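Local coordinates for protein rhodopsin (Todarodes pacificus, PDB 2Z73) that detects light through a bound retinal chromophore for dim-light vision in squid and signals through G proteins to phospholipase C, at residues 337-340 against 341-345. Sequence-based numbering, arbitrary orientation.
With PLM (palmitic acid), chain F.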
loop_
_atom_site.group_PDB
_atom_site.type_symbol
_atom_site.label_atom_id
_atom_site.label_comp_id
_atom_site.label_asym_id
_atom_site.label_seq_id
_atom_site.Cartn_x
_atom_site.Cartn_y
_atom_site.Cartn_z
ATOM N N CYS A 337 -8.644 -21.369 2.522
ATOM C CA CYS A 337 -7.385 -21.319 1.784
ATOM C C CYS A 337 -6.387 -22.319 2.364
ATOM O O CYS A 337 -5.206 -22.008 2.527
ATOM C CB CYS A 337 -6.819 -19.904 1.886
ATOM S SG CYS A 337 -8.111 -18.705 2.290
ATOM N N GLN A 338 -6.874 -23.518 2.664
ATOM C CA GLN A 338 -6.062 -24.576 3.254
ATOM C C GLN A 338 -4.622 -24.692 2.756
ATOM O O GLN A 338 -4.354 -24.704 1.556
ATOM C CB GLN A 338 -6.769 -25.922 3.090
ATOM C CG GLN A 338 -6.853 -26.693 4.391
ATOM C CD GLN A 338 -7.569 -25.904 5.471
ATOM O OE1 GLN A 338 -8.780 -25.703 5.403
ATOM N NE2 GLN A 338 -6.819 -25.438 6.466
ATOM N N PHE A 339 -3.698 -24.790 3.707
ATOM C CA PHE A 339 -2.278 -24.908 3.403
ATOM C C PHE A 339 -1.842 -26.358 3.198
ATOM O O PHE A 339 -2.463 -27.292 3.710
ATOM C CB PHE A 339 -1.447 -24.295 4.535
ATOM C CG PHE A 339 0.034 -24.462 4.352
ATOM C CD1 PHE A 339 0.700 -23.785 3.338
ATOM C CD2 PHE A 339 0.758 -25.321 5.171
ATOM C CE1 PHE A 339 2.065 -23.960 3.141
ATOM C CE2 PHE A 339 2.125 -25.504 4.981
ATOM C CZ PHE A 339 2.778 -24.821 3.965
ATOM N N ASP A 340 -0.765 -26.529 2.442
ATOM C CA ASP A 340 -0.207 -27.843 2.164
ATOM C C ASP A 340 1.309 -27.764 2.077
ATOM O O ASP A 340 1.863 -26.740 1.688
ATOM C CB ASP A 340 -0.734 -28.392 0.848
ATOM C CG ASP A 340 -0.019 -29.651 0.436
ATOM O OD1 ASP A 340 -0.203 -30.679 1.119
ATOM O OD2 ASP A 340 0.740 -29.610 -0.553
ATOM N N ASP A 341 1.974 -28.861 2.421
ATOM C CA ASP A 341 3.431 -28.914 2.397
ATOM C C ASP A 341 4.004 -28.573 1.027
ATOM O O ASP A 341 4.998 -27.852 0.924
ATOM C CB ASP A 341 3.904 -30.304 2.807
ATOM C CG ASP A 341 3.204 -30.808 4.048
ATOM O OD1 ASP A 341 3.437 -31.976 4.439
ATOM O OD2 ASP A 341 2.416 -30.035 4.630
ATOM N N LYS A 342 3.375 -29.094 -0.022
ATOM C CA LYS A 342 3.843 -28.862 -1.383
ATOM C C LYS A 342 4.040 -27.396 -1.754
ATOM O O LYS A 342 4.762 -27.089 -2.700
ATOM C CB LYS A 342 2.895 -29.521 -2.391
ATOM C CG LYS A 342 3.121 -31.020 -2.580
ATOM C CD LYS A 342 2.303 -31.563 -3.749
ATOM C CE LYS A 342 2.817 -32.921 -4.230
ATOM N NZ LYS A 342 2.706 -34.001 -3.205
ATOM N N GLU A 343 3.413 -26.493 -1.009
ATOM C CA GLU A 343 3.528 -25.065 -1.293
ATOM C C GLU A 343 4.920 -24.511 -0.970
ATOM O O GLU A 343 5.332 -23.486 -1.521
ATOM C CB GLU A 343 2.478 -24.282 -0.495
ATOM C CG GLU A 343 1.058 -24.839 -0.578
ATOM C CD GLU A 343 0.034 -23.947 0.120
ATOM O OE1 GLU A 343 -1.147 -24.351 0.237
ATOM O OE2 GLU A 343 0.409 -22.837 0.546
ATOM N N THR A 344 5.644 -25.190 -0.089
ATOM C CA THR A 344 6.970 -24.746 0.329
ATOM C C THR A 344 8.142 -25.496 -0.306
ATOM O O THR A 344 9.305 -25.190 -0.037
ATOM C CB THR A 344 7.098 -24.840 1.863
ATOM O OG1 THR A 344 6.682 -26.139 2.296
ATOM C CG2 THR A 344 6.223 -23.787 2.533
ATOM N N GLU A 345 7.833 -26.467 -1.156
ATOM C CA GLU A 345 8.856 -27.264 -1.815
ATOM C C GLU A 345 9.937 -26.437 -2.498
ATOM O O GLU A 345 11.120 -26.596 -2.201
ATOM C CB GLU A 345 8.206 -28.199 -2.832
ATOM C CG GLU A 345 7.195 -29.145 -2.217
ATOM C CD GLU A 345 6.509 -30.008 -3.250
ATOM O OE1 GLU A 345 5.922 -29.445 -4.199
ATOM O OE2 GLU A 345 6.552 -31.247 -3.112
HETATM C C1 PLM F . -7.731 -16.958 2.483
HETATM O O2 PLM F . -6.568 -16.581 2.492
HETATM C C2 PLM F . -8.848 -15.965 2.823
HETATM C C3 PLM F . -8.692 -15.291 4.191
HETATM C C4 PLM F . -10.000 -14.644 4.616
HETATM C C5 PLM F . -9.892 -13.152 4.633
HETATM C C6 PLM F . -11.207 -12.550 5.054
HETATM C C7 PLM F . -11.828 -11.789 3.902
HETATM C C8 PLM F . -13.170 -11.154 4.280
HETATM C C9 PLM F . -13.432 -9.892 3.472
HETATM C CA PLM F . -14.797 -9.906 2.834
HETATM C CB PLM F . -14.846 -8.934 1.676
HETATM C CC PLM F . -16.267 -8.526 1.354
HETATM C CD PLM F . -16.294 -7.553 0.193
HETATM C CE PLM F . -17.155 -8.091 -0.923
HETATM C CF PLM F . -16.342 -8.404 -2.170
HETATM C CG PLM F . -17.218 -8.952 -3.298
#
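The carbonyl O of Asp341, whose backbone N lies over one face of the Phe339 ring, is gripped twice by Thr344: the hydroxyl OG1 approaches to 2.8 Å, in the carbonyl plane and on a lone pair, and the backbone N to 2.9 Å. One residue earlier, Glu343 N donates to Asp340 O at 3.1 Å with an N-H...O angle of 159°. Glu343 also reaches back: CG stands beside the backbone N (chi1 -49°) and the chain runs on extended, which brings OE1 within 3.1 Å of Asp340 N for a weak bond. Its other oxygen, OE2, meets the edge of the Phe339 ring 3.0 Å from CD1, carboxylate and ring planes 74° apart, and forms a salt bridge with Arg323 of helix 320-329. With an alanine in place of Glu343, Arg323 would probably lose this charged mate and Asp340 N its weak acceptor. Thr344 CG2 lies in the ring plane, 3.9 Å from Phe339 CZ. Two overlapping type I beta turns thus lead into helix 345-351, just beyond the palmitoyl thioester on Cys337 (SG to palmitate C1, 1.8 Å), in the lipid-anchored cytoplasmic tail that follows helix 320-329, the amphipathic helix 8 of rhodopsin-family receptors.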